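Local coordinates for protein cellulase (Soil metagenome, PDB 5I2U) that probably hydrolyses the beta-1,4-glucosidic bonds of cellulose as a halotolerant glycoside hydrolase of family 5, at residues K134-E148 with Y175-D187. Sequence-based numbering, arbitrary orientation.
With MG (magnesium ion), chain H.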
loop_
_atom_site.group_PDB
_atom_site.type_symbol
_atom_site.label_atom_id
_atom_site.label_comp_id
_atom_site.label_asym_id
_atom_site.label_seq_id
_atom_site.Cartn_x
_atom_site.Cartn_y
_atom_site.Cartn_z
ATOM N N LYS A 134 -2.557 12.808 12.585
ATOM C CA LYS A 134 -3.194 11.787 13.417
ATOM C C LYS A 134 -4.698 12.038 13.554
ATOM O O LYS A 134 -5.107 13.074 14.084
ATOM C CB LYS A 134 -2.538 11.774 14.803
ATOM C CG LYS A 134 -2.860 10.520 15.599
ATOM C CD LYS A 134 -2.208 10.536 16.965
ATOM C CE LYS A 134 -3.050 11.315 17.953
ATOM N NZ LYS A 134 -2.202 11.718 19.089
ATOM N N TYR A 135 -5.508 11.086 13.088
ATOM C CA TYR A 135 -6.982 11.199 13.069
ATOM C C TYR A 135 -7.607 9.951 13.695
ATOM O O TYR A 135 -8.295 9.156 13.025
ATOM C CB TYR A 135 -7.468 11.371 11.637
ATOM C CG TYR A 135 -6.940 12.598 10.949
ATOM C CD1 TYR A 135 -7.343 13.883 11.357
ATOM C CD2 TYR A 135 -6.049 12.496 9.879
ATOM C CE1 TYR A 135 -6.861 15.028 10.721
ATOM C CE2 TYR A 135 -5.580 13.636 9.227
ATOM C CZ TYR A 135 -5.982 14.896 9.652
ATOM O OH TYR A 135 -5.507 16.023 9.005
ATOM N N THR A 136 -7.362 9.799 14.999
ATOM C CA THR A 136 -7.649 8.558 15.736
ATOM C C THR A 136 -9.116 8.130 15.687
ATOM O O THR A 136 -9.415 6.980 15.394
ATOM C CB THR A 136 -7.201 8.673 17.212
ATOM O OG1 THR A 136 -5.898 9.266 17.284
ATOM C CG2 THR A 136 -7.144 7.306 17.874
ATOM N N GLU A 137 -10.028 9.049 15.954
ATOM C CA GLU A 137 -11.456 8.713 16.034
ATOM C C GLU A 137 -12.056 8.444 14.655
ATOM O O GLU A 137 -12.928 7.581 14.508
ATOM C CB GLU A 137 -12.218 9.831 16.795
ATOM C CG GLU A 137 -13.615 9.534 17.349
ATOM C CD GLU A 137 -13.704 8.164 18.008
ATOM O OE1 GLU A 137 -13.285 8.094 19.172
ATOM O OE2 GLU A 137 -14.151 7.167 17.371
ATOM N N GLU A 138 -11.562 9.154 13.640
ATOM C CA GLU A 138 -12.021 8.966 12.257
ATOM C C GLU A 138 -11.568 7.589 11.754
ATOM O O GLU A 138 -12.330 6.884 11.061
ATOM C CB GLU A 138 -11.476 10.041 11.282
ATOM C CG GLU A 138 -11.026 11.415 11.812
ATOM C CD GLU A 138 -12.056 12.341 12.430
ATOM O OE1 GLU A 138 -13.266 12.026 12.472
ATOM O OE2 GLU A 138 -11.596 13.433 12.872
ATOM N N ALA A 139 -10.314 7.243 12.082
ATOM C CA ALA A 139 -9.743 5.944 11.714
ATOM C C ALA A 139 -10.545 4.785 12.321
ATOM O O ALA A 139 -10.896 3.839 11.612
ATOM C CB ALA A 139 -8.280 5.854 12.127
ATOM N N LYS A 140 -10.873 4.890 13.611
ATOM C CA LYS A 140 -11.666 3.856 14.284
ATOM C C LYS A 140 -13.034 3.681 13.660
ATOM O O LYS A 140 -13.473 2.565 13.444
ATOM C CB LYS A 140 -11.833 4.163 15.770
ATOM C CG LYS A 140 -10.549 4.043 16.578
ATOM C CD LYS A 140 -10.690 4.721 17.931
ATOM C CE LYS A 140 -9.544 4.343 18.843
ATOM N NZ LYS A 140 -9.655 4.923 20.211
ATOM N N THR A 141 -13.714 4.782 13.367
ATOM C CA THR A 141 -15.059 4.690 12.795
ATOM C C THR A 141 -15.024 4.171 11.376
ATOM O O THR A 141 -15.885 3.393 10.989
ATOM C CB THR A 141 -15.726 6.056 12.770
ATOM O OG1 THR A 141 -15.414 6.748 13.982
ATOM C CG2 THR A 141 -17.236 5.985 12.573
ATOM N N PHE A 142 -14.036 4.633 10.603
ATOM C CA PHE A 142 -13.859 4.200 9.222
ATOM C C PHE A 142 -13.524 2.709 9.168
ATOM O O PHE A 142 -14.170 1.942 8.452
ATOM C CB PHE A 142 -12.756 5.009 8.516
ATOM C CG PHE A 142 -12.409 4.479 7.155
ATOM C CD1 PHE A 142 -13.340 4.529 6.122
ATOM C CD2 PHE A 142 -11.176 3.865 6.916
ATOM C CE1 PHE A 142 -13.045 4.018 4.874
ATOM C CE2 PHE A 142 -10.882 3.352 5.662
ATOM C CZ PHE A 142 -11.817 3.443 4.638
ATOM N N PHE A 143 -12.518 2.298 9.928
ATOM C CA PHE A 143 -12.075 0.904 9.849
ATOM C C PHE A 143 -13.077 -0.088 10.444
ATOM O O PHE A 143 -13.167 -1.214 9.957
ATOM C CB PHE A 143 -10.649 0.731 10.402
ATOM C CG PHE A 143 -9.585 1.139 9.415
ATOM C CD1 PHE A 143 -9.434 0.442 8.227
ATOM C CD2 PHE A 143 -8.745 2.228 9.655
ATOM C CE1 PHE A 143 -8.470 0.814 7.293
ATOM C CE2 PHE A 143 -7.784 2.603 8.727
ATOM C CZ PHE A 143 -7.650 1.892 7.547
ATOM N N ALA A 144 -13.837 0.332 11.462
ATOM C CA ALA A 144 -14.961 -0.461 11.976
ATOM C C ALA A 144 -15.985 -0.753 10.880
ATOM O O ALA A 144 -16.419 -1.899 10.717
ATOM C CB ALA A 144 -15.632 0.242 13.157
ATOM N N GLY A 145 -16.323 0.270 10.099
ATOM C CA GLY A 145 -17.253 0.117 8.988
ATOM C C GLY A 145 -16.686 -0.743 7.875
ATOM O O GLY A 145 -17.394 -1.554 7.302
ATOM N N MET A 146 -15.410 -0.549 7.555
ATOM C CA MET A 146 -14.727 -1.374 6.554
ATOM C C MET A 146 -14.580 -2.812 7.045
ATOM O O MET A 146 -14.780 -3.751 6.282
ATOM C CB MET A 146 -13.347 -0.794 6.201
ATOM C CG MET A 146 -13.363 0.501 5.390
ATOM S SD MET A 146 -14.059 0.396 3.728
ATOM C CE MET A 146 -15.694 1.077 4.022
ATOM N N ALA A 147 -14.220 -2.981 8.314
ATOM C CA ALA A 147 -14.123 -4.313 8.920
ATOM C C ALA A 147 -15.443 -5.070 8.874
ATOM O O ALA A 147 -15.447 -6.254 8.572
ATOM C CB ALA A 147 -13.631 -4.222 10.353
ATOM N N GLU A 148 -16.545 -4.374 9.161
ATOM C CA GLU A 148 -17.892 -4.980 9.148
ATOM C C GLU A 148 -18.281 -5.387 7.739
ATOM O O GLU A 148 -18.709 -6.510 7.518
ATOM C CB GLU A 148 -18.951 -4.040 9.776
ATOM C CG GLU A 148 -20.456 -4.492 9.652
ATOM C CD GLU A 148 -20.764 -5.885 10.246
ATOM O OE1 GLU A 148 -19.966 -6.425 11.054
ATOM O OE2 GLU A 148 -21.834 -6.455 9.909
ATOM N N TYR A 175 -2.038 5.034 18.808
ATOM C CA TYR A 175 -3.013 5.108 17.721
ATOM C C TYR A 175 -3.251 3.740 17.102
ATOM O O TYR A 175 -4.394 3.326 16.877
ATOM C CB TYR A 175 -2.497 6.087 16.657
ATOM C CG TYR A 175 -3.221 6.138 15.313
ATOM C CD1 TYR A 175 -3.063 5.119 14.359
ATOM C CD2 TYR A 175 -4.009 7.229 14.971
ATOM C CE1 TYR A 175 -3.691 5.175 13.123
ATOM C CE2 TYR A 175 -4.644 7.296 13.729
ATOM C CZ TYR A 175 -4.478 6.269 12.804
ATOM O OH TYR A 175 -5.102 6.326 11.571
ATOM N N SER A 176 -2.149 3.046 16.840
ATOM C CA SER A 176 -2.180 1.754 16.168
ATOM C C SER A 176 -2.803 0.656 17.025
ATOM O O SER A 176 -3.650 -0.094 16.538
ATOM C CB SER A 176 -0.772 1.359 15.721
ATOM O OG SER A 176 -0.345 2.254 14.722
ATOM N N GLU A 177 -2.372 0.563 18.285
ATOM C CA GLU A 177 -2.996 -0.353 19.276
ATOM C C GLU A 177 -4.513 -0.136 19.333
ATOM O O GLU A 177 -5.285 -1.089 19.245
ATOM C CB GLU A 177 -2.390 -0.164 20.680
ATOM C CG GLU A 177 -0.991 -0.757 20.846
ATOM C CD GLU A 177 -0.208 -0.222 22.050
ATOM O OE1 GLU A 177 -0.566 0.836 22.630
ATOM O OE2 GLU A 177 0.797 -0.870 22.416
ATOM N N GLU A 178 -4.924 1.126 19.426
ATOM C CA GLU A 178 -6.340 1.464 19.540
ATOM C C GLU A 178 -7.175 1.158 18.290
ATOM O O GLU A 178 -8.284 0.652 18.408
ATOM C CB GLU A 178 -6.503 2.925 19.955
ATOM C CG GLU A 178 -6.137 3.162 21.413
ATOM C CD GLU A 178 -6.297 4.608 21.852
ATOM O OE1 GLU A 178 -7.009 5.376 21.180
ATOM O OE2 GLU A 178 -5.702 4.968 22.891
ATOM N N VAL A 179 -6.627 1.432 17.107
ATOM C CA VAL A 179 -7.306 1.120 15.841
ATOM C C VAL A 179 -7.307 -0.380 15.577
ATOM O O VAL A 179 -8.326 -0.938 15.146
ATOM C CB VAL A 179 -6.672 1.889 14.653
ATOM C CG1 VAL A 179 -7.262 1.443 13.323
ATOM C CG2 VAL A 179 -6.870 3.392 14.832
ATOM N N ILE A 180 -6.164 -1.026 15.814
ATOM C CA ILE A 180 -6.069 -2.496 15.706
ATOM C C ILE A 180 -7.106 -3.166 16.609
ATOM O O ILE A 180 -7.779 -4.118 16.190
ATOM C CB ILE A 180 -4.646 -3.023 16.053
ATOM C CG1 ILE A 180 -3.658 -2.678 14.926
ATOM C CG2 ILE A 180 -4.630 -4.541 16.286
ATOM C CD1 ILE A 180 -2.204 -2.715 15.361
ATOM N N ALA A 181 -7.219 -2.676 17.845
ATOM C CA ALA A 181 -8.208 -3.199 18.810
ATOM C C ALA A 181 -9.612 -3.169 18.241
ATOM O O ALA A 181 -10.320 -4.163 18.319
ATOM C CB ALA A 181 -8.157 -2.426 20.123
ATOM N N VAL A 182 -9.985 -2.056 17.611
ATOM C CA VAL A 182 -11.301 -1.948 16.980
ATOM C C VAL A 182 -11.456 -2.912 15.809
ATOM O O VAL A 182 -12.508 -3.527 15.666
ATOM C CB VAL A 182 -11.601 -0.516 16.491
ATOM C CG1 VAL A 182 -12.904 -0.471 15.703
ATOM C CG2 VAL A 182 -11.683 0.448 17.672
ATOM N N ILE A 183 -10.432 -3.009 14.953
ATOM C CA ILE A 183 -10.502 -3.857 13.755
ATOM C C ILE A 183 -10.620 -5.313 14.163
ATOM O O ILE A 183 -11.512 -6.012 13.683
ATOM C CB ILE A 183 -9.278 -3.689 12.804
ATOM C CG1 ILE A 183 -9.287 -2.299 12.155
ATOM C CG2 ILE A 183 -9.296 -4.746 11.704
ATOM C CD1 ILE A 183 -8.003 -1.927 11.436
ATOM N N ARG A 184 -9.715 -5.749 15.036
ATOM C CA ARG A 184 -9.671 -7.147 15.460
ATOM C C ARG A 184 -10.952 -7.662 16.110
ATOM O O ARG A 184 -11.243 -8.849 16.011
ATOM C CB ARG A 184 -8.479 -7.423 16.393
ATOM C CG ARG A 184 -7.156 -7.581 15.654
ATOM C CD ARG A 184 -7.027 -8.954 14.977
ATOM N NE ARG A 184 -5.835 -9.023 14.121
ATOM C CZ ARG A 184 -5.789 -8.867 12.788
ATOM N NH1 ARG A 184 -6.882 -8.643 12.051
ATOM N NH2 ARG A 184 -4.610 -8.933 12.179
ATOM N N ALA A 185 -11.709 -6.784 16.765
ATOM C CA ALA A 185 -12.968 -7.193 17.398
ATOM C C ALA A 185 -13.994 -7.673 16.361
ATOM O O ALA A 185 -14.822 -8.509 16.673
ATOM C CB ALA A 185 -13.540 -6.053 18.242
ATOM N N ILE A 186 -13.918 -7.139 15.141
ATOM C CA ILE A 186 -14.817 -7.487 14.029
ATOM C C ILE A 186 -14.140 -8.466 13.047
ATOM O O ILE A 186 -14.761 -9.424 12.579
ATOM C CB ILE A 186 -15.246 -6.201 13.248
ATOM C CG1 ILE A 186 -15.781 -5.114 14.220
ATOM C CG2 ILE A 186 -16.270 -6.532 12.155
ATOM C CD1 ILE A 186 -16.081 -3.756 13.603
ATOM N N ASP A 187 -12.885 -8.169 12.694
ATOM C CA ASP A 187 -12.117 -8.933 11.717
ATOM C C ASP A 187 -10.861 -9.482 12.404
ATOM O O ASP A 187 -9.824 -8.797 12.453
ATOM C CB ASP A 187 -11.751 -8.035 10.532
ATOM C CG ASP A 187 -11.108 -8.798 9.389
ATOM O OD1 ASP A 187 -10.902 -10.031 9.494
ATOM O OD2 ASP A 187 -10.830 -8.171 8.349
HETATM MG MG MG H . -11.196 -11.687 8.305
HETATM O O HOH W 1 -13.332 -12.297 9.187
HETATM O O HOH W 2 -11.377 -13.447 7.269
#
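Helix 136-148 runs nearly parallel to helix 175-186, K140 facing V179 and A144 facing I183, their axes 8.9 Å apart at closest and inclined by 21°. They are neighbouring outer helices of the TIM barrel, following strands 124-130 and 156-159. Small residues permit this close approach: A144 CB rests 3.8 Å from V182 CG1, and A147 CB lies 3.9 Å from I186 CB. On the barrel side, F143 and I183 run alongside each other in the same direction, F143 CB 3.8 Å from I183 CG1, while V179 CG1 comes obliquely to F143 CD2 at 4.0 Å; bulky apolar groups suit this buried layer. V179 CG2 also touches A139, whose single methyl leaves space for the Y175 hydroxyl, with OH 3.3 Å from A139 CB. With CG anti to the backbone N (chi1 169°), the Y175 ring reaches past K134 and T136, and its hydroxyl hydrogen-bonds to I160 O. On the outer side, the long, extended K140 chain carries its amine across to E178, NZ to OE1 2.9 Å, a salt bridge in which the amine approaches the carboxylate from above its plane, 36° out of it. Beyond the other end, D187 joins G151, D189 and N190 around magnesium: its OD1 binds the ion at 2.1 Å, while OD2 is hydrogen-bonded to Y158 OH.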